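Local coordinates for protein 2-methyl-aconitate isomerase (Shewanella oneidensis, PDB 5K87) that catalyses the cis-trans isomerization of 2-methyl-aconitate in the 2-methylcitrate cycle that degrades propionate, at residues M19-K25 against N111-A115; E163-L169 against S383-V388. The protein carries 1 engineered substitution. All coordinates share one frame. Numbering follows the deposited sequence.

Interaction 1: M19-K25 against N111-A115; sequences MRGGTSK and NLTAA. With MLI (malonate ion), chain D.
Met19-Lys25 is a tight two-residue hairpin: extended residues up to Gly21 and from Ser24 flank a type II' turn, with Gly22 (54/-131) and Thr23 (-98/29) at its corners. Gly21 N to Ser24 O (2.9 Å) and Ser24 N to Gly21 O (3.0 Å) close it. The hairpin end lies against the entry to helix 113-122, with Gly21 CA 4.2 Å from Leu112 CA and Gly22 CA 4.5 Å from Asn111 CA. In this backbone only glycine fits without clashes: a CB on Gly21 would collide with Asn111 O and Leu112 CA, one on Gly22 with Asn111 OD1.

One hydrogen bond joins the segments, Thr23 N to Asn111 OD1 (3.1 Å, nearly linear); this oxygen also accepts from Arg384. Asn111 chi1 -86° (m) and chi2 -63° aim OD1 at Thr23 N and ND2 at the malonate. Van der Waals contacts continue the interface toward Ala115: its CB meets Met19 CE at 3.7 Å and Gly21 CA at 4.0 Å, while Leu112 (m,t) brings CD2 to 3.6 Å from Gly21 N and 4.1 Å from Ser24 CB.

Malonate bridges both segments. Ser24 OG (chi1 m) donates to O8 at 2.5 Å, very short; Asn111 N reaches O7 at 2.8 Å, and Asn111 ND2 reaches O9 at 3.1 Å and, weakly, O7 at 2.9 Å. Hairpin turn and helix entry thus both contribute to the substrate-binding site, to which Ser24 and Asn111 belong, beside the inferred acid-base residue Cys109.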
loop_
_atom_site.group_PDB
_atom_site.type_symbol
_atom_site.label_atom_id
_atom_site.label_comp_id
_atom_site.label_asym_id
_atom_site.label_seq_id
_atom_site.Cartn_x
_atom_site.Cartn_y
_atom_site.Cartn_z
ATOM N N MET A 19 -6.914 10.776 2.980
ATOM C CA MET A 19 -6.986 11.600 1.773
ATOM C C MET A 19 -5.832 11.327 0.843
ATOM O O MET A 19 -4.724 10.995 1.294
ATOM C CB MET A 19 -6.953 13.095 2.108
ATOM C CG MET A 19 -8.025 13.536 3.070
ATOM S SD MET A 19 -8.063 15.322 3.299
ATOM C CE MET A 19 -8.524 15.903 1.666
ATOM N N ARG A 20 -6.076 11.482 -0.455
ATOM C CA ARG A 20 -4.993 11.696 -1.402
ATOM C C ARG A 20 -4.728 13.192 -1.539
ATOM O O ARG A 20 -5.669 13.983 -1.699
ATOM C CB ARG A 20 -5.326 11.123 -2.780
ATOM C CG ARG A 20 -4.232 11.416 -3.794
ATOM C CD ARG A 20 -4.583 11.027 -5.238
ATOM N NE ARG A 20 -5.711 11.789 -5.782
ATOM C CZ ARG A 20 -5.655 13.063 -6.156
ATOM N NH1 ARG A 20 -4.528 13.754 -6.049
ATOM N NH2 ARG A 20 -6.748 13.652 -6.635
ATOM N N GLY A 21 -3.460 13.588 -1.449
ATOM C CA GLY A 21 -3.035 14.926 -1.825
ATOM C C GLY A 21 -1.901 14.777 -2.816
ATOM O O GLY A 21 -0.909 14.121 -2.509
ATOM N N GLY A 22 -2.046 15.348 -4.009
ATOM C CA GLY A 22 -1.050 15.138 -5.043
ATOM C C GLY A 22 -0.841 13.650 -5.273
ATOM O O GLY A 22 -1.807 12.887 -5.396
ATOM N N THR A 23 0.421 13.224 -5.288
ATOM C CA THR A 23 0.764 11.823 -5.510
ATOM C C THR A 23 1.024 11.055 -4.211
ATOM O O THR A 23 1.771 10.077 -4.218
ATOM C CB THR A 23 1.993 11.711 -6.426
ATOM O OG1 THR A 23 3.061 12.520 -5.914
ATOM C CG2 THR A 23 1.658 12.213 -7.814
ATOM N N SER A 24 0.388 11.477 -3.117
ATOM C CA SER A 24 0.559 10.834 -1.810
ATOM C C SER A 24 -0.771 10.577 -1.121
ATOM O O SER A 24 -1.776 11.207 -1.447
ATOM C CB SER A 24 1.411 11.712 -0.908
ATOM O OG SER A 24 2.639 12.018 -1.555
ATOM N N LYS A 25 -0.762 9.673 -0.144
ATOM C CA LYS A 25 -1.928 9.419 0.701
ATOM C C LYS A 25 -1.521 9.565 2.150
ATOM O O LYS A 25 -0.445 9.103 2.544
ATOM C CB LYS A 25 -2.485 8.002 0.497
ATOM C CG LYS A 25 -3.019 7.737 -0.898
ATOM C CD LYS A 25 -3.813 6.434 -0.967
ATOM C CE LYS A 25 -2.938 5.189 -0.913
ATOM N NZ LYS A 25 -3.787 3.977 -1.106
ATOM N N ASN A 111 3.074 17.401 -1.370
ATOM C CA ASN A 111 1.926 16.799 -2.036
ATOM C C ASN A 111 0.656 16.899 -1.214
ATOM O O ASN A 111 -0.430 17.087 -1.764
ATOM C CB ASN A 111 2.204 15.355 -2.419
ATOM C CG ASN A 111 2.896 15.251 -3.755
ATOM O OD1 ASN A 111 2.335 15.645 -4.781
ATOM N ND2 ASN A 111 4.122 14.740 -3.762
ATOM N N LEU A 112 0.772 16.766 0.101
ATOM C CA LEU A 112 -0.416 16.802 0.938
ATOM C C LEU A 112 -0.927 18.220 1.195
ATOM O O LEU A 112 -2.008 18.384 1.758
ATOM C CB LEU A 112 -0.185 16.066 2.254
ATOM C CG LEU A 112 -0.055 14.542 2.134
ATOM C CD1 LEU A 112 0.009 13.931 3.526
ATOM C CD2 LEU A 112 -1.193 13.917 1.323
ATOM N N THR A 113 -0.199 19.246 0.755
ATOM C CA THR A 113 -0.618 20.621 1.009
ATOM C C THR A 113 -2.020 20.949 0.458
ATOM O O THR A 113 -2.811 21.615 1.116
ATOM C CB THR A 113 0.450 21.614 0.506
ATOM O OG1 THR A 113 1.602 21.536 1.360
ATOM C CG2 THR A 113 -0.081 23.025 0.522
ATOM N N ALA A 114 -2.337 20.479 -0.745
ATOM C CA ALA A 114 -3.683 20.693 -1.286
ATOM C C ALA A 114 -4.756 20.047 -0.401
ATOM O O ALA A 114 -5.839 20.599 -0.196
ATOM C CB ALA A 114 -3.780 20.145 -2.704
ATOM N N ALA A 115 -4.456 18.853 0.109
ATOM C CA ALA A 115 -5.368 18.164 1.009
ATOM C C ALA A 115 -5.488 18.886 2.348
ATOM O O ALA A 115 -6.566 18.890 2.946
ATOM C CB ALA A 115 -4.949 16.714 1.196
HETATM C C1 MLI D . 6.432 13.972 0.019
HETATM C C2 MLI D . 6.123 15.391 -0.423
HETATM C C3 MLI D . 5.607 12.987 -0.775
HETATM O O6 MLI D . 6.793 16.354 0.040
HETATM O O7 MLI D . 5.186 15.605 -1.243
HETATM O O8 MLI D . 4.691 12.324 -0.207
HETATM O O9 MLI D . 5.826 12.846 -2.006
#

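Interaction 2: E163-L169 against S383-V388; sequences ETGDFEL and SRSARV
Glu163-Leu169 is an irregular loop that arches over the strand segment Ser383-Val388 in roughly antiparallel sense, touching it near both ends while residues 164-166 bow outward. CA distances are 5.6 Å for Glu163 to Arg387, 7.7 Å for Phe167 to Ser385 and 6.9 Å for Leu169 to Arg384. The backbone of 383-388 stays extended, as part of the interrupted strand 374-391.

Leu169 (m,t) plugs one end. Its CD2 lies 3.7 Å from Arg384 CA and 3.9 Å from Ser383 O, its CD1 3.7 Å from Ser385 OG. CD1 also covers one face of the Arg384 guanidinium, 3.9 Å from CZ. Arg384 (chi1 m, chi2 m, chi3 p) folds back so that NE donates to Ser383 O (2.9 Å), and its NH2 goes on to Asn111 of the substrate site.

Glu163 (m,t) secures the other end: its extended side chain lets OE2 accept from Val388 N at 2.8 Å, almost linearly, and places OE2 3.5 Å from Arg387 CA. Its OE1 forms a salt bridge with Arg395 of the second subunit.

Phe167 (chi1 t) lies near the Leu169 end, CZ 3.7 Å from Ser383 CB and CD2 3.9 Å from Arg384 O, with the ring oblique to both. A water bridges Phe167 O and Ser385 OG between loop and strand, 2.8 Å from each, donating to Phe167 O; Ser385 OG is also hydrogen-bonded to Arg20 NH1.

A carboxylate thus takes up a strand amide and a subunit-crossing charge together, while the leucine methyl packs on one face of an arginine that is linked to the malonate through Asn111.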
loop_
_atom_site.group_PDB
_atom_site.type_symbol
_atom_site.label_atom_id
_atom_site.label_comp_id
_atom_site.label_asym_id
_atom_site.label_seq_id
_atom_site.Cartn_x
_atom_site.Cartn_y
_atom_site.Cartn_z
ATOM N N GLU A 163 -14.150 18.937 -4.906
ATOM C CA GLU A 163 -13.087 17.938 -4.992
ATOM C C GLU A 163 -12.878 17.453 -6.414
ATOM O O GLU A 163 -11.752 17.262 -6.866
ATOM C CB GLU A 163 -13.443 16.720 -4.139
ATOM C CG GLU A 163 -13.665 16.982 -2.680
ATOM C CD GLU A 163 -13.790 15.673 -1.928
ATOM O OE1 GLU A 163 -14.862 15.012 -2.002
ATOM O OE2 GLU A 163 -12.784 15.260 -1.294
ATOM N N THR A 164 -13.986 17.226 -7.115
ATOM C CA THR A 164 -13.959 16.588 -8.421
ATOM C C THR A 164 -13.711 17.609 -9.525
ATOM O O THR A 164 -13.960 18.800 -9.344
ATOM C CB THR A 164 -15.289 15.867 -8.691
ATOM O OG1 THR A 164 -16.362 16.808 -8.556
ATOM C CG2 THR A 164 -15.503 14.725 -7.688
ATOM N N GLY A 165 -13.216 17.141 -10.663
ATOM C CA GLY A 165 -12.859 18.046 -11.740
ATOM C C GLY A 165 -12.121 17.320 -12.846
ATOM O O GLY A 165 -12.061 16.094 -12.854
ATOM N N ASP A 166 -11.550 18.076 -13.777
ATOM C CA ASP A 166 -10.909 17.478 -14.939
ATOM C C ASP A 166 -9.403 17.718 -15.004
ATOM O O ASP A 166 -8.780 17.490 -16.044
ATOM C CB ASP A 166 -11.586 17.934 -16.243
ATOM C CG ASP A 166 -11.557 19.441 -16.437
ATOM O OD1 ASP A 166 -10.850 20.157 -15.701
ATOM O OD2 ASP A 166 -12.250 19.921 -17.365
ATOM N N PHE A 167 -8.817 18.161 -13.894
ATOM C CA PHE A 167 -7.388 18.443 -13.858
ATOM C C PHE A 167 -6.583 17.177 -13.604
ATOM O O PHE A 167 -6.847 16.444 -12.651
ATOM C CB PHE A 167 -7.059 19.481 -12.790
ATOM C CG PHE A 167 -5.650 19.973 -12.852
ATOM C CD1 PHE A 167 -5.250 20.817 -13.875
ATOM C CD2 PHE A 167 -4.720 19.596 -11.901
ATOM C CE1 PHE A 167 -3.947 21.279 -13.947
ATOM C CE2 PHE A 167 -3.417 20.069 -11.969
ATOM C CZ PHE A 167 -3.034 20.900 -12.994
ATOM N N GLU A 168 -5.600 16.929 -14.461
ATOM C CA GLU A 168 -4.796 15.718 -14.356
ATOM C C GLU A 168 -3.375 16.033 -13.892
ATOM O O GLU A 168 -2.789 17.046 -14.286
ATOM C CB GLU A 168 -4.777 14.964 -15.689
ATOM C CG GLU A 168 -6.164 14.751 -16.285
ATOM C CD GLU A 168 -6.324 13.404 -16.962
ATOM O OE1 GLU A 168 -7.443 13.113 -17.437
ATOM O OE2 GLU A 168 -5.342 12.636 -17.015
ATOM N N LEU A 169 -2.843 15.166 -13.031
ATOM C CA LEU A 169 -1.459 15.234 -12.575
ATOM C C LEU A 169 -0.816 13.920 -12.967
ATOM O O LEU A 169 -1.418 12.867 -12.746
ATOM C CB LEU A 169 -1.373 15.303 -11.041
ATOM C CG LEU A 169 -2.227 16.119 -10.075
ATOM C CD1 LEU A 169 -1.734 15.919 -8.651
ATOM C CD2 LEU A 169 -2.155 17.559 -10.415
ATOM N N SER A 383 0.651 23.261 -9.282
ATOM C CA SER A 383 -0.718 22.802 -9.116
ATOM C C SER A 383 -0.743 21.346 -8.705
ATOM O O SER A 383 0.032 20.527 -9.208
ATOM C CB SER A 383 -1.499 22.991 -10.405
ATOM O OG SER A 383 -1.690 24.374 -10.649
ATOM N N ARG A 384 -1.644 21.035 -7.781
ATOM C CA ARG A 384 -1.883 19.667 -7.354
ATOM C C ARG A 384 -3.401 19.450 -7.373
ATOM O O ARG A 384 -4.121 20.172 -8.073
ATOM C CB ARG A 384 -1.250 19.437 -5.971
ATOM C CG ARG A 384 0.273 19.683 -5.906
ATOM C CD ARG A 384 1.116 18.469 -6.319
ATOM N NE ARG A 384 1.228 18.291 -7.763
ATOM C CZ ARG A 384 1.871 17.278 -8.330
ATOM N NH1 ARG A 384 1.959 17.194 -9.647
ATOM N NH2 ARG A 384 2.416 16.330 -7.577
ATOM N N SER A 385 -3.877 18.438 -6.656
ATOM C CA SER A 385 -5.304 18.167 -6.489
ATOM C C SER A 385 -5.402 17.319 -5.236
ATOM O O SER A 385 -4.375 16.845 -4.725
ATOM C CB SER A 385 -5.878 17.421 -7.691
ATOM O OG SER A 385 -5.364 16.096 -7.791
ATOM N N ALA A 386 -6.620 17.128 -4.731
ATOM C CA ALA A 386 -6.823 16.331 -3.530
ATOM C C ALA A 386 -8.218 15.773 -3.484
ATOM O O ALA A 386 -9.143 16.336 -4.068
ATOM C CB ALA A 386 -6.591 17.179 -2.298
ATOM N N ARG A 387 -8.391 14.679 -2.757
ATOM C CA ARG A 387 -9.727 14.167 -2.502
ATOM C C ARG A 387 -9.749 13.284 -1.272
ATOM O O ARG A 387 -8.763 12.609 -0.943
ATOM C CB ARG A 387 -10.297 13.429 -3.719
ATOM C CG ARG A 387 -9.428 12.311 -4.231
ATOM C CD ARG A 387 -10.031 11.581 -5.441
ATOM N NE ARG A 387 -11.146 10.737 -5.038
ATOM C CZ ARG A 387 -11.129 9.409 -4.902
ATOM N NH1 ARG A 387 -12.230 8.827 -4.492
ATOM N NH2 ARG A 387 -10.065 8.666 -5.179
ATOM N N VAL A 388 -10.888 13.283 -0.604
ATOM C CA VAL A 388 -11.142 12.352 0.462
ATOM C C VAL A 388 -11.366 10.953 -0.096
ATOM O O VAL A 388 -12.169 10.752 -1.028
ATOM C CB VAL A 388 -12.373 12.791 1.250
ATOM C CG1 VAL A 388 -12.770 11.723 2.270
ATOM C CG2 VAL A 388 -12.109 14.123 1.922
HETATM O O HOH W 1 -5.540 15.277 -10.411
#

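How the interactions relate
From the N terminus, strand 12-21 turns back at the hairpin, and interaction 1 closes a long loop when the chain returns at Asn111 to enter helix 113-122. Interaction 2 opens only later, after the strands between 135 and 161: loop 163-169 waits 214 residues, through the second half of the chain, for strand 374-391. The two closures are therefore in series, neither nested nor crossed. In space they adjoin, centres about 9 Å apart, because strands 12-21 and 374-391 are sheet neighbours. Gly22 N to Ser385 O and Arg384 NH2 to Asn111 OD1, both 2.9 Å, link them, tying hairpin, helix entry and late strand together; both contacts also reach the second subunit.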